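Local coordinates for aminotransferase class I and II (Streptococcus suis 89/1591, PDB 3OP7), which probably transfers amino groups between amino acids and keto acids, using pyridoxal phosphate bound covalently to a lysine as cofactor, at residues Q74-V79 with V204-E209; S110-Y115 with V129-I134; K213-N218 with V234-Q239; L297-R302 with F310-V315; V332-G337 with V346-A351. All blocks are in the same frame, centred on the assembly; numbering follows the deposited sequence. Where two conformers were deposited one is given.

Overall arrangement
In space the contacts fall into two groups. Interactions 2 and 3 belong to the mixed, largely parallel sheet of the large domain, their centres about 20 Å apart; interaction 1 joins the loop after helix 66-73 to the start of helix 207-210 and touches interaction 3, centres about 10 Å apart. Interactions 4 and 5 share the antiparallel sheet of strands 298-300, 309-313, 345-348 and 335-336, with centres about 11 Å apart. Along the chain interaction 2 is nested within the loop that interaction 1 closes, and interactions 3, 4 and 5 follow in series. About 31 Å separates the centres of interactions 3 and 5, consistent with the two-domain build of PLP-dependent aminotransferases.

Interaction 1: Q74-V79 with V204-E209; sequences QLYTGV and VPSIIE. With EDO (1,2-ethanediol), chain K.
Glu209 reaches the loop 74-79 through its carboxylate. With CG anti to the carbonyl carbon (chi1 -66°) and the chain extended beyond, Glu209 OE2 accepts the backbone N of Thr77 at 2.8 Å, on the lone pair anti to the other oxygen. Glu209 OE1 serves its own segment, taking the N of Ser206 at 2.9 Å, while Ser206 OG, also hydrogen-bonded to Glu194, accepts weakly from the N of Ile208: a capping box at the start of helix 207-210.

Van der Waals contacts surround the Tyr76 ring. Its edge is turned to Ser206, CE2 standing 3.4 Å from OG. The apolar pairs belong to Ile208, whose CG2 meets Tyr76 CD2 at 3.7 Å, the side chains crossing at about a right angle, and Val79 CG2 at 3.9 Å. The hydroxyl of Tyr76 bonds to Trp233.

Two waters and a 1,2-ethanediol, probably from the crystallisation liquor, join the segments further. One water bridges Thr77 O and Ile208 O, the other Thr77 OG1 and Glu209 O; the diol donates through O2 to Glu209 OE1. One carboxylate thus both caps a helix and holds the loop, and the N-H donors of Thr77 and Ser206 would probably stabilise its charged form.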
# COMPACT_ATOMS: atom_id res chain seq x y z
N GLN A 74 -17.99 -14.96 -4.63
CA GLN A 74 -19.41 -15.11 -4.88
C GLN A 74 -20.01 -13.93 -5.67
O GLN A 74 -21.13 -14.03 -6.20
CB GLN A 74 -20.16 -15.31 -3.57
CG GLN A 74 -19.98 -16.69 -2.96
CD GLN A 74 -20.64 -16.81 -1.59
OE1 GLN A 74 -20.60 -15.88 -0.77
NE2 GLN A 74 -21.23 -17.96 -1.33
N LEU A 75 -19.28 -12.82 -5.77
CA LEU A 75 -19.73 -11.67 -6.59
C LEU A 75 -19.62 -11.99 -8.10
O LEU A 75 -20.20 -11.29 -8.91
CB LEU A 75 -18.92 -10.41 -6.27
CG LEU A 75 -18.96 -9.88 -4.83
CD1 LEU A 75 -17.94 -8.79 -4.60
CD2 LEU A 75 -20.39 -9.39 -4.48
N TYR A 76 -18.88 -13.03 -8.44
CA TYR A 76 -18.62 -13.43 -9.81
C TYR A 76 -19.23 -14.76 -10.12
O TYR A 76 -19.57 -15.52 -9.19
CB TYR A 76 -17.12 -13.60 -10.01
CG TYR A 76 -16.31 -12.38 -9.70
CD1 TYR A 76 -15.84 -12.16 -8.41
CD2 TYR A 76 -16.02 -11.45 -10.67
CE1 TYR A 76 -15.07 -11.04 -8.10
CE2 TYR A 76 -15.26 -10.31 -10.38
CZ TYR A 76 -14.78 -10.10 -9.08
OH TYR A 76 -14.04 -8.94 -8.82
N THR A 77 -19.31 -15.08 -11.40
CA THR A 77 -19.58 -16.45 -11.81
C THR A 77 -18.26 -17.10 -12.14
O THR A 77 -17.36 -16.47 -12.72
CB THR A 77 -20.52 -16.52 -13.05
OG1 THR A 77 -19.96 -15.76 -14.12
CG2 THR A 77 -21.89 -16.00 -12.69
N GLY A 78 -18.11 -18.36 -11.75
CA GLY A 78 -16.93 -19.14 -12.13
C GLY A 78 -15.61 -18.72 -11.51
O GLY A 78 -14.55 -18.96 -12.11
N VAL A 79 -15.64 -18.12 -10.32
CA VAL A 79 -14.41 -17.72 -9.61
C VAL A 79 -14.35 -18.37 -8.22
O VAL A 79 -15.27 -18.24 -7.43
CB VAL A 79 -14.27 -16.19 -9.46
CG1 VAL A 79 -13.00 -15.81 -8.67
CG2 VAL A 79 -14.31 -15.50 -10.86
N VAL A 204 -22.93 -6.07 -17.94
CA VAL A 204 -21.54 -5.73 -17.82
C VAL A 204 -20.83 -6.76 -16.96
O VAL A 204 -20.62 -6.55 -15.75
CB VAL A 204 -21.31 -4.29 -17.29
CG1 VAL A 204 -19.89 -3.90 -17.44
CG2 VAL A 204 -22.08 -3.28 -18.07
N PRO A 205 -20.37 -7.86 -17.59
CA PRO A 205 -19.60 -8.84 -16.87
C PRO A 205 -18.25 -8.28 -16.48
O PRO A 205 -17.74 -7.33 -17.11
CB PRO A 205 -19.43 -9.98 -17.89
CG PRO A 205 -19.51 -9.30 -19.23
CD PRO A 205 -20.53 -8.24 -19.02
N SER A 206 -17.67 -8.85 -15.43
CA SER A 206 -16.24 -8.67 -15.11
C SER A 206 -15.39 -9.29 -16.21
O SER A 206 -15.77 -10.30 -16.83
CB SER A 206 -15.91 -9.32 -13.78
OG SER A 206 -14.50 -9.25 -13.53
N ILE A 207 -14.22 -8.71 -16.43
CA ILE A 207 -13.24 -9.28 -17.36
C ILE A 207 -12.98 -10.73 -17.09
O ILE A 207 -12.87 -11.54 -17.99
CB ILE A 207 -11.91 -8.46 -17.43
CG1 ILE A 207 -11.18 -8.73 -18.74
CG2 ILE A 207 -10.95 -8.64 -16.23
CD1 ILE A 207 -11.96 -8.38 -20.03
N ILE A 208 -12.89 -11.10 -15.81
CA ILE A 208 -12.60 -12.48 -15.49
C ILE A 208 -13.76 -13.46 -15.78
O ILE A 208 -13.53 -14.67 -15.85
CB ILE A 208 -12.17 -12.58 -14.03
CG1 ILE A 208 -11.35 -13.85 -13.82
CG2 ILE A 208 -13.38 -12.41 -13.13
CD1 ILE A 208 -10.78 -14.00 -12.41
N GLU A 209 -14.96 -12.95 -16.01
CA GLU A 209 -16.11 -13.77 -16.42
C GLU A 209 -16.16 -14.01 -17.94
O GLU A 209 -16.95 -14.86 -18.42
CB GLU A 209 -17.42 -13.12 -15.93
CG GLU A 209 -17.55 -13.10 -14.40
CD GLU A 209 -18.69 -12.27 -13.86
OE1 GLU A 209 -18.99 -11.15 -14.36
OE2 GLU A 209 -19.28 -12.71 -12.86
C1 EDO K . -21.73 -13.60 -15.36
O1 EDO K . -21.18 -14.39 -16.44
C2 EDO K . -21.94 -12.16 -15.82
O2 EDO K . -21.76 -11.18 -14.78
O HOH W 1 -15.22 -16.86 -14.51
O HOH W 2 -18.13 -16.92 -16.19

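Interaction 2: S110-Y115 with V129-I134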
# COMPACT_ATOMS: atom_id res chain seq x y z
N SER A 110 -2.91 0.79 -22.99
CA SER A 110 -3.81 1.30 -21.96
C SER A 110 -4.86 2.16 -22.55
O SER A 110 -4.56 3.02 -23.39
CB SER A 110 -3.06 2.12 -20.92
OG SER A 110 -3.96 2.63 -19.94
N LEU A 111 -6.10 1.91 -22.12
CA LEU A 111 -7.19 2.85 -22.31
C LEU A 111 -6.70 4.25 -21.91
O LEU A 111 -5.90 4.40 -20.99
CB LEU A 111 -8.39 2.43 -21.44
CG LEU A 111 -9.74 3.11 -21.65
CD1 LEU A 111 -10.26 2.83 -23.04
CD2 LEU A 111 -10.72 2.67 -20.51
N TYR A 112 -7.19 5.29 -22.61
CA TYR A 112 -6.65 6.62 -22.38
C TYR A 112 -7.62 7.69 -22.84
O TYR A 112 -8.20 7.59 -23.95
CB TYR A 112 -5.30 6.82 -23.09
CG TYR A 112 -4.62 8.08 -22.66
CD1 TYR A 112 -3.88 8.10 -21.48
CD2 TYR A 112 -4.74 9.27 -23.38
CE1 TYR A 112 -3.26 9.24 -21.02
CE2 TYR A 112 -4.10 10.44 -22.93
CZ TYR A 112 -3.38 10.41 -21.74
OH TYR A 112 -2.73 11.53 -21.24
N PRO A 113 -7.85 8.71 -21.99
CA PRO A 113 -7.50 8.84 -20.60
C PRO A 113 -8.20 7.80 -19.78
O PRO A 113 -9.22 7.26 -20.17
CB PRO A 113 -8.11 10.20 -20.17
CG PRO A 113 -8.65 10.76 -21.25
CD PRO A 113 -8.49 9.94 -22.48
N THR A 114 -7.60 7.47 -18.65
CA THR A 114 -8.18 6.54 -17.73
C THR A 114 -7.51 6.80 -16.38
O THR A 114 -6.76 7.75 -16.23
CB THR A 114 -7.91 5.06 -18.15
OG1 THR A 114 -8.67 4.22 -17.31
CG2 THR A 114 -6.41 4.66 -18.06
N TYR A 115 -7.75 5.94 -15.41
CA TYR A 115 -7.05 6.08 -14.10
C TYR A 115 -5.53 6.01 -14.24
O TYR A 115 -4.99 5.09 -14.87
CB TYR A 115 -7.57 5.01 -13.15
CG TYR A 115 -7.35 5.37 -11.69
CD1 TYR A 115 -8.01 6.44 -11.15
CD2 TYR A 115 -6.50 4.65 -10.88
CE1 TYR A 115 -7.83 6.81 -9.83
CE2 TYR A 115 -6.36 4.97 -9.58
CZ TYR A 115 -7.00 6.07 -9.04
OH TYR A 115 -6.84 6.46 -7.70
N VAL A 129 4.45 1.70 -23.78
CA VAL A 129 3.02 1.85 -23.56
C VAL A 129 2.36 2.63 -24.68
O VAL A 129 2.74 3.76 -24.94
CB VAL A 129 2.73 2.58 -22.23
CG1 VAL A 129 1.19 2.77 -22.02
CG2 VAL A 129 3.37 1.82 -21.07
N ASP A 130 1.43 1.98 -25.36
CA ASP A 130 0.60 2.64 -26.36
C ASP A 130 -0.75 3.02 -25.74
O ASP A 130 -1.28 2.32 -24.87
CB ASP A 130 0.39 1.68 -27.54
CG ASP A 130 1.47 1.77 -28.61
OD1 ASP A 130 1.86 2.91 -28.97
OD2 ASP A 130 1.93 0.71 -29.10
N LEU A 131 -1.31 4.12 -26.21
CA LEU A 131 -2.54 4.67 -25.68
C LEU A 131 -3.71 4.39 -26.60
O LEU A 131 -3.70 4.72 -27.80
CB LEU A 131 -2.38 6.15 -25.43
CG LEU A 131 -1.23 6.52 -24.46
CD1 LEU A 131 -1.17 8.07 -24.33
CD2 LEU A 131 -1.31 5.87 -23.10
N TRP A 132 -4.72 3.77 -26.04
CA TRP A 132 -5.91 3.40 -26.78
C TRP A 132 -6.98 4.43 -26.45
O TRP A 132 -7.58 4.39 -25.38
CB TRP A 132 -6.29 1.99 -26.35
CG TRP A 132 -7.44 1.38 -27.14
CD1 TRP A 132 -7.80 1.66 -28.44
CD2 TRP A 132 -8.34 0.36 -26.68
NE1 TRP A 132 -8.86 0.87 -28.79
CE2 TRP A 132 -9.23 0.09 -27.73
CE3 TRP A 132 -8.50 -0.33 -25.48
CZ2 TRP A 132 -10.25 -0.88 -27.62
CZ3 TRP A 132 -9.51 -1.29 -25.38
CH2 TRP A 132 -10.35 -1.56 -26.41
N GLN A 133 -7.22 5.33 -27.41
CA GLN A 133 -7.91 6.61 -27.16
C GLN A 133 -9.43 6.48 -27.14
O GLN A 133 -10.03 6.00 -28.09
CB GLN A 133 -7.53 7.67 -28.22
CG GLN A 133 -6.02 8.05 -28.24
CD GLN A 133 -5.59 8.99 -27.14
OE1 GLN A 133 -6.42 9.57 -26.42
NE2 GLN A 133 -4.27 9.12 -26.96
N ILE A 134 -10.06 6.96 -26.06
CA ILE A 134 -11.49 6.99 -25.96
C ILE A 134 -11.99 8.06 -26.93
O ILE A 134 -11.27 9.05 -27.21
CB ILE A 134 -12.02 7.23 -24.53
CG1 ILE A 134 -11.62 8.61 -24.01
CG2 ILE A 134 -11.50 6.08 -23.55
CD1 ILE A 134 -11.96 8.84 -22.51
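Leu131 lays its CD1 methyl over the middle of the Tyr112 ring, 3.7 Å from the centroid and only 7° off the ring normal, a CH-pi contact. Its other methyl, CD2, drops beside Tyr112 CD1 at 3.8 Å. The CG of Tyr112 is anti to the backbone N (chi1 -169°), which sets the root of the ring beside the leucine. Gln133 comes to the same ring from its edge: the two side chains run side by side in the same direction, OE1 lies near the ring plane 3.5 Å from CD2, and amide and ring planes stand 82° apart. Arg342 bonds to Gln133 OE1, and Glu341 to the tyrosine hydroxyl.

The two strands are the parallel pair of a beta-alpha-beta unit, connected through helix 117-124, in the main sheet of the aminotransferase fold. Trp132 N donates to Ser110 O at 2.8 Å in an almost straight bond, and Ser110 N to Asp130 O and Ile134 N to Tyr112 O continue the ladder; the bond from Tyr112 N to Trp132 O is bent and weak.

Leu111, on the face of Trp132, meets Ile134 at about a right angle, CD1 of the leucine 3.5 Å from CG2 of the isoleucine. Beyond the end of strand 107-112, the CD of Pro113, which follows a cis peptide bond, lies 3.6 Å from Ile134 CD1.

Interaction 3: K213-N218 with V234-Q239; sequences KGIAVN and VAANHQ
Ile215 and Val234 run alongside each other in the same direction, where strand 214-219 is antiparallel to strand 232-235 in the mixed sheet of the aminotransferase fold. The valine can be followed outward. Its CB stands 4.1 Å from Ala216 O. From there CG1, anti to the backbone N (chi1 -177°), extends to CG2 of Ile215 at 3.6 Å and also passes Ala216 O. The second methyl of Val234, CG2, faces the cross-strand partner Val217, a non-hydrogen-bonded pair, and approaches its CG2 at 4.3 Å. Both Val217 and Val234 also touch Ala93 of helix 89-101, which lies against this face of the sheet.

Ala216 and Ala235 form the hydrogen-bonded pair, with N of each donating to O of the other, and their CB atoms lie together on the opposite face. There Tyr76 and Ser206 touch Ala216. Beyond Ile215 and Ala236 the backbones draw apart. Asn237, the N-cap of helix 238-244, accepts Val240 N on OD1, the capping bond, and donates through ND2 to Asp212 O. Between the diverging backbones a water donates to Gly214 O at 2.9 Å and accepts from Asn237 N at 2.7 Å.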
# COMPACT_ATOMS: atom_id res chain seq x y z
N LYS A 213 -7.59 -15.07 -18.99
CA LYS A 213 -6.45 -14.17 -18.68
C LYS A 213 -6.91 -12.73 -18.36
O LYS A 213 -6.14 -11.76 -18.49
CB LYS A 213 -5.45 -14.20 -19.85
CG LYS A 213 -4.47 -15.35 -19.79
CD LYS A 213 -3.61 -15.43 -21.09
CE LYS A 213 -2.15 -15.71 -20.72
NZ LYS A 213 -1.29 -16.08 -21.90
N GLY A 214 -8.16 -12.59 -17.92
CA GLY A 214 -8.69 -11.34 -17.41
C GLY A 214 -8.29 -11.25 -15.94
O GLY A 214 -8.44 -12.24 -15.22
N ILE A 215 -7.85 -10.07 -15.53
CA ILE A 215 -7.36 -9.80 -14.15
C ILE A 215 -8.27 -8.67 -13.67
O ILE A 215 -8.24 -7.56 -14.24
CB ILE A 215 -5.88 -9.37 -14.11
CG1 ILE A 215 -4.97 -10.45 -14.69
CG2 ILE A 215 -5.46 -8.99 -12.64
CD1 ILE A 215 -3.53 -9.99 -14.89
N ALA A 216 -9.17 -8.98 -12.73
CA ALA A 216 -10.14 -8.04 -12.19
C ALA A 216 -9.62 -7.38 -10.94
O ALA A 216 -9.13 -8.07 -10.04
CB ALA A 216 -11.45 -8.76 -11.88
N VAL A 217 -9.69 -6.05 -10.91
CA VAL A 217 -9.32 -5.27 -9.76
C VAL A 217 -10.59 -4.61 -9.28
O VAL A 217 -11.40 -4.07 -10.06
CB VAL A 217 -8.19 -4.25 -10.07
CG1 VAL A 217 -8.17 -3.08 -9.05
CG2 VAL A 217 -6.82 -4.96 -10.11
N ASN A 218 -10.82 -4.66 -7.97
CA ASN A 218 -12.02 -4.03 -7.44
C ASN A 218 -11.77 -3.61 -5.98
O ASN A 218 -10.69 -3.84 -5.43
CB ASN A 218 -13.23 -4.95 -7.57
CG ASN A 218 -14.58 -4.19 -7.78
OD1 ASN A 218 -14.81 -3.13 -7.18
ND2 ASN A 218 -15.48 -4.72 -8.66
N VAL A 234 -7.59 -8.35 -5.98
CA VAL A 234 -7.41 -8.86 -7.33
C VAL A 234 -8.08 -10.23 -7.45
O VAL A 234 -7.94 -11.08 -6.53
CB VAL A 234 -5.91 -9.04 -7.63
CG1 VAL A 234 -5.70 -9.51 -9.07
CG2 VAL A 234 -5.16 -7.76 -7.30
N ALA A 235 -8.78 -10.44 -8.57
CA ALA A 235 -9.31 -11.73 -8.94
C ALA A 235 -8.60 -12.11 -10.23
O ALA A 235 -8.60 -11.35 -11.17
CB ALA A 235 -10.82 -11.69 -9.14
N ALA A 236 -7.97 -13.27 -10.27
CA ALA A 236 -7.23 -13.67 -11.47
C ALA A 236 -7.21 -15.20 -11.58
O ALA A 236 -7.63 -15.90 -10.65
CB ALA A 236 -5.82 -13.13 -11.41
N ASN A 237 -6.72 -15.72 -12.70
CA ASN A 237 -6.51 -17.19 -12.76
C ASN A 237 -5.50 -17.69 -11.73
O ASN A 237 -4.75 -16.92 -11.13
CB ASN A 237 -6.21 -17.71 -14.16
CG ASN A 237 -4.84 -17.29 -14.68
OD1 ASN A 237 -3.85 -17.29 -13.94
ND2 ASN A 237 -4.76 -17.05 -16.01
N HIS A 238 -5.46 -19.01 -11.55
CA HIS A 238 -4.58 -19.62 -10.52
C HIS A 238 -3.12 -19.29 -10.76
O HIS A 238 -2.36 -19.04 -9.82
CB HIS A 238 -4.75 -21.15 -10.48
CG HIS A 238 -3.87 -21.84 -9.48
ND1 HIS A 238 -4.09 -21.77 -8.12
CD2 HIS A 238 -2.77 -22.61 -9.64
CE1 HIS A 238 -3.17 -22.48 -7.49
NE2 HIS A 238 -2.35 -23.00 -8.39
N GLN A 239 -2.69 -19.28 -12.03
CA GLN A 239 -1.29 -19.02 -12.35
C GLN A 239 -0.90 -17.58 -11.98
O GLN A 239 0.13 -17.35 -11.33
CB GLN A 239 -1.03 -19.27 -13.84
CG GLN A 239 -1.02 -20.74 -14.26
CD GLN A 239 -1.16 -20.90 -15.76
OE1 GLN A 239 -2.07 -20.33 -16.37
NE2 GLN A 239 -0.27 -21.67 -16.37
O HOH W 3 -6.39 -14.23 -14.97

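Interaction 4: L297-R302 with F310-V315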
# COMPACT_ATOMS: atom_id res chain seq x y z
N LEU A 297 -24.54 26.13 -21.60
CA LEU A 297 -23.08 26.08 -21.79
C LEU A 297 -22.48 24.75 -21.37
O LEU A 297 -21.25 24.59 -21.37
CB LEU A 297 -22.39 27.21 -21.02
CG LEU A 297 -22.70 28.64 -21.51
CD1 LEU A 297 -21.85 29.65 -20.73
CD2 LEU A 297 -22.50 28.77 -23.03
N VAL A 298 -23.30 23.79 -20.95
CA VAL A 298 -22.74 22.50 -20.55
C VAL A 298 -23.50 21.37 -21.20
O VAL A 298 -24.70 21.46 -21.42
CB VAL A 298 -22.74 22.27 -19.02
CG1 VAL A 298 -22.26 23.52 -18.29
CG2 VAL A 298 -24.14 21.89 -18.52
N SER A 299 -22.80 20.28 -21.48
CA SER A 299 -23.43 19.12 -22.09
C SER A 299 -22.55 17.93 -21.72
O SER A 299 -21.40 18.12 -21.31
CB SER A 299 -23.58 19.29 -23.62
OG SER A 299 -22.32 19.17 -24.27
N TYR A 300 -23.10 16.73 -21.81
CA TYR A 300 -22.26 15.54 -21.55
C TYR A 300 -22.81 14.24 -22.15
O TYR A 300 -23.95 14.22 -22.66
CB TYR A 300 -21.98 15.41 -20.05
CG TYR A 300 -23.01 14.77 -19.14
CD1 TYR A 300 -24.37 14.71 -19.47
CD2 TYR A 300 -22.65 14.36 -17.89
CE1 TYR A 300 -25.31 14.17 -18.56
CE2 TYR A 300 -23.58 13.81 -16.99
CZ TYR A 300 -24.90 13.71 -17.32
OH TYR A 300 -25.81 13.19 -16.43
N ILE A 301 -21.96 13.20 -22.09
CA ILE A 301 -22.40 11.82 -22.32
C ILE A 301 -22.68 11.22 -20.96
O ILE A 301 -21.74 10.96 -20.17
CB ILE A 301 -21.35 10.95 -23.04
CG1 ILE A 301 -20.93 11.59 -24.39
CG2 ILE A 301 -21.94 9.56 -23.30
CD1 ILE A 301 -22.00 11.57 -25.39
N ARG A 302 -23.98 11.06 -20.67
CA ARG A 302 -24.44 10.55 -19.37
C ARG A 302 -23.72 9.26 -18.99
O ARG A 302 -23.75 8.31 -19.77
CB ARG A 302 -25.96 10.33 -19.42
CG ARG A 302 -26.63 9.93 -18.11
CD ARG A 302 -28.06 9.57 -18.39
NE ARG A 302 -28.89 9.35 -17.20
CZ ARG A 302 -29.21 8.16 -16.67
NH1 ARG A 302 -28.73 7.03 -17.15
NH2 ARG A 302 -30.03 8.12 -15.62
N PHE A 310 -18.16 13.51 -16.78
CA PHE A 310 -17.15 14.32 -17.49
C PHE A 310 -17.96 15.24 -18.35
O PHE A 310 -18.51 14.83 -19.37
CB PHE A 310 -16.22 13.44 -18.30
CG PHE A 310 -14.84 14.02 -18.55
CD1 PHE A 310 -14.11 14.61 -17.55
CD2 PHE A 310 -14.28 13.95 -19.82
CE1 PHE A 310 -12.81 15.10 -17.78
CE2 PHE A 310 -13.02 14.45 -20.07
CZ PHE A 310 -12.26 15.00 -19.04
N VAL A 311 -18.01 16.50 -17.93
CA VAL A 311 -18.96 17.44 -18.46
C VAL A 311 -18.22 18.41 -19.38
O VAL A 311 -17.11 18.88 -19.07
CB VAL A 311 -19.64 18.19 -17.29
CG1 VAL A 311 -20.59 19.22 -17.77
CG2 VAL A 311 -20.36 17.20 -16.39
N LYS A 312 -18.80 18.64 -20.54
CA LYS A 312 -18.21 19.51 -21.54
C LYS A 312 -18.67 20.95 -21.33
O LYS A 312 -19.86 21.22 -21.44
CB LYS A 312 -18.63 19.05 -22.94
CG LYS A 312 -17.82 19.67 -24.06
CD LYS A 312 -18.40 19.27 -25.41
CE LYS A 312 -17.43 19.51 -26.57
NZ LYS A 312 -17.88 18.72 -27.76
N ILE A 313 -17.73 21.85 -21.06
CA ILE A 313 -18.04 23.26 -20.80
C ILE A 313 -17.71 24.08 -22.06
O ILE A 313 -16.54 24.20 -22.43
CB ILE A 313 -17.21 23.81 -19.57
CG1 ILE A 313 -17.38 22.94 -18.34
CG2 ILE A 313 -17.60 25.28 -19.27
CD1 ILE A 313 -18.80 22.82 -17.81
N ALA A 314 -18.74 24.62 -22.72
CA ALA A 314 -18.59 25.46 -23.93
C ALA A 314 -18.16 26.91 -23.65
O ALA A 314 -18.87 27.88 -23.97
CB ALA A 314 -19.90 25.44 -24.77
N VAL A 315 -16.97 27.04 -23.04
CA VAL A 315 -16.34 28.33 -22.73
C VAL A 315 -14.88 28.26 -23.18
O VAL A 315 -14.18 27.27 -22.92
CB VAL A 315 -16.38 28.64 -21.21
CG1 VAL A 315 -15.64 29.96 -20.91
CG2 VAL A 315 -17.84 28.70 -20.72
O HOH W 4 -21.12 21.93 -23.85
O HOH W 5 -19.92 11.52 -18.10
O HOH W 6 -19.19 13.85 -21.75
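Val298 and Ile313 stand side by side in the hairpin of strands 298-300 and 309-313, CG1 of the valine 3.6 Å from CD1 of the isoleucine. Val311 extends the same apolar face, its CG1 meeting Val298 CB and its CG2 meeting Tyr300 CD2, both at 3.9 Å; the tyrosine CG lies between its backbone N and carbonyl carbon (chi1 81°). Leu368 of helix 354-368 packs on Val298 and Ile313, and the hydroxyl of Tyr300 bonds to Asp289.

Direct backbone bonds hold one half of the hairpin. Ser299 and Lys312 exchange two, the shorter from Lys312 N to Ser299 O at 2.8 Å, and Ala314 N, at the centre of an inverse gamma turn, donates to Leu297 O at 2.9 Å. Lys312 O takes both Ser299 N and a water that also meets Ser299 OG.

Toward the hairpin loop, one water accepts from Ile301 N and donates to Phe310 O, while another donates to Ile301 O and accepts from Phe310 N. The strands are therefore directly bonded at one end and bridged by water at the other, where N and O of Ile301 and Phe310 each have a water partner.

Interaction 5: V332-G337 with V346-A351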
# COMPACT_ATOMS: atom_id res chain seq x y z
N VAL A 332 -16.53 26.32 -5.29
CA VAL A 332 -16.93 25.05 -5.88
C VAL A 332 -15.69 24.33 -6.44
O VAL A 332 -14.91 24.91 -7.20
CB VAL A 332 -17.98 25.25 -7.03
CG1 VAL A 332 -18.36 23.91 -7.67
CG2 VAL A 332 -19.23 25.99 -6.54
N LEU A 333 -15.49 23.10 -6.02
CA LEU A 333 -14.32 22.34 -6.48
C LEU A 333 -14.74 21.27 -7.46
O LEU A 333 -15.62 20.45 -7.17
CB LEU A 333 -13.55 21.72 -5.32
CG LEU A 333 -12.20 21.06 -5.69
CD1 LEU A 333 -11.16 22.11 -6.08
CD2 LEU A 333 -11.69 20.18 -4.55
N LEU A 334 -14.10 21.31 -8.64
CA LEU A 334 -14.21 20.31 -9.68
C LEU A 334 -12.78 19.86 -9.96
O LEU A 334 -11.82 20.44 -9.39
CB LEU A 334 -14.79 20.96 -10.96
CG LEU A 334 -16.26 21.40 -10.91
CD1 LEU A 334 -16.59 22.33 -12.08
CD2 LEU A 334 -17.13 20.17 -10.97
N VAL A 335 -12.61 18.87 -10.84
CA VAL A 335 -11.27 18.53 -11.36
C VAL A 335 -11.24 18.90 -12.84
O VAL A 335 -12.06 18.41 -13.61
CB VAL A 335 -10.88 17.08 -11.15
CG1 VAL A 335 -9.39 16.85 -11.65
CG2 VAL A 335 -11.02 16.72 -9.65
N PRO A 336 -10.32 19.80 -13.23
CA PRO A 336 -10.36 20.24 -14.63
C PRO A 336 -9.84 19.19 -15.59
O PRO A 336 -8.96 18.37 -15.21
CB PRO A 336 -9.44 21.47 -14.65
CG PRO A 336 -8.49 21.25 -13.55
CD PRO A 336 -9.27 20.50 -12.48
N GLY A 337 -10.35 19.23 -16.82
CA GLY A 337 -10.13 18.18 -17.80
C GLY A 337 -8.70 17.98 -18.27
O GLY A 337 -8.35 16.88 -18.67
N VAL A 346 -14.71 19.06 -17.44
CA VAL A 346 -14.41 18.96 -16.01
C VAL A 346 -14.93 17.61 -15.49
O VAL A 346 -15.95 17.15 -15.98
CB VAL A 346 -15.08 20.13 -15.24
CG1 VAL A 346 -14.50 21.47 -15.69
CG2 VAL A 346 -16.61 20.14 -15.45
N ARG A 347 -14.23 16.97 -14.55
CA ARG A 347 -14.76 15.79 -13.85
C ARG A 347 -15.62 16.28 -12.66
O ARG A 347 -15.15 17.08 -11.84
CB ARG A 347 -13.68 14.87 -13.37
CG ARG A 347 -14.28 13.52 -12.98
CD ARG A 347 -13.26 12.65 -12.43
NE ARG A 347 -12.88 13.10 -11.10
CZ ARG A 347 -11.97 12.49 -10.34
NH1 ARG A 347 -11.28 11.43 -10.81
NH2 ARG A 347 -11.73 12.97 -9.13
N LEU A 348 -16.88 15.84 -12.65
CA LEU A 348 -17.88 16.21 -11.64
C LEU A 348 -18.37 14.94 -10.90
O LEU A 348 -18.92 14.03 -11.53
CB LEU A 348 -19.03 16.89 -12.35
CG LEU A 348 -20.01 17.63 -11.44
CD1 LEU A 348 -20.68 18.73 -12.26
CD2 LEU A 348 -21.03 16.72 -10.74
N GLY A 349 -18.14 14.85 -9.60
CA GLY A 349 -18.57 13.71 -8.81
C GLY A 349 -19.90 14.07 -8.14
O GLY A 349 -19.94 14.93 -7.26
N PHE A 350 -20.97 13.40 -8.53
CA PHE A 350 -22.30 13.83 -8.13
C PHE A 350 -22.98 13.01 -7.02
O PHE A 350 -24.10 13.36 -6.63
CB PHE A 350 -23.24 13.86 -9.36
CG PHE A 350 -23.45 12.51 -9.98
CD1 PHE A 350 -22.59 12.04 -10.98
CD2 PHE A 350 -24.47 11.69 -9.55
CE1 PHE A 350 -22.77 10.74 -11.53
CE2 PHE A 350 -24.65 10.41 -10.10
CZ PHE A 350 -23.81 9.95 -11.11
N ALA A 351 -22.33 11.95 -6.54
CA ALA A 351 -22.94 11.06 -5.55
C ALA A 351 -22.52 11.44 -4.13
O ALA A 351 -22.37 10.59 -3.22
CB ALA A 351 -22.60 9.60 -5.86
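Val335 O accepts the backbone N of Arg347 at 2.8 Å, and the CA of Val346 approaches the same oxygen at 3.4 Å as a C-H...O contact. The return bond, from Val335 N to Arg347 O, is longer at 3.3 Å but nearly straight (177°). This antiparallel hydrogen-bonded pair belongs to the hairpin of strands 335-336 and 345-348, at the edge of the small antiparallel sheet.

Leu334 points at strand 345-348 and divides its methyls: CD1 meets Val346 CG2 at 4.0 Å, and CD2 reaches Leu348 CG at 3.9 Å. Helix 319-330 packs on Leu334 and Val346. On one face of the sheet Val335 and Arg347 run side by side, CG2 of the valine 3.9 Å from NH2. The arginine chain bends at chi3 (73°), and two hydrogen bonds fix its buried guanidinium, from NH1 to Asn165 OD1 and from NH2 to Ala25 O, a position consistent with the arginine that binds the substrate carboxylate in class I and II aminotransferases.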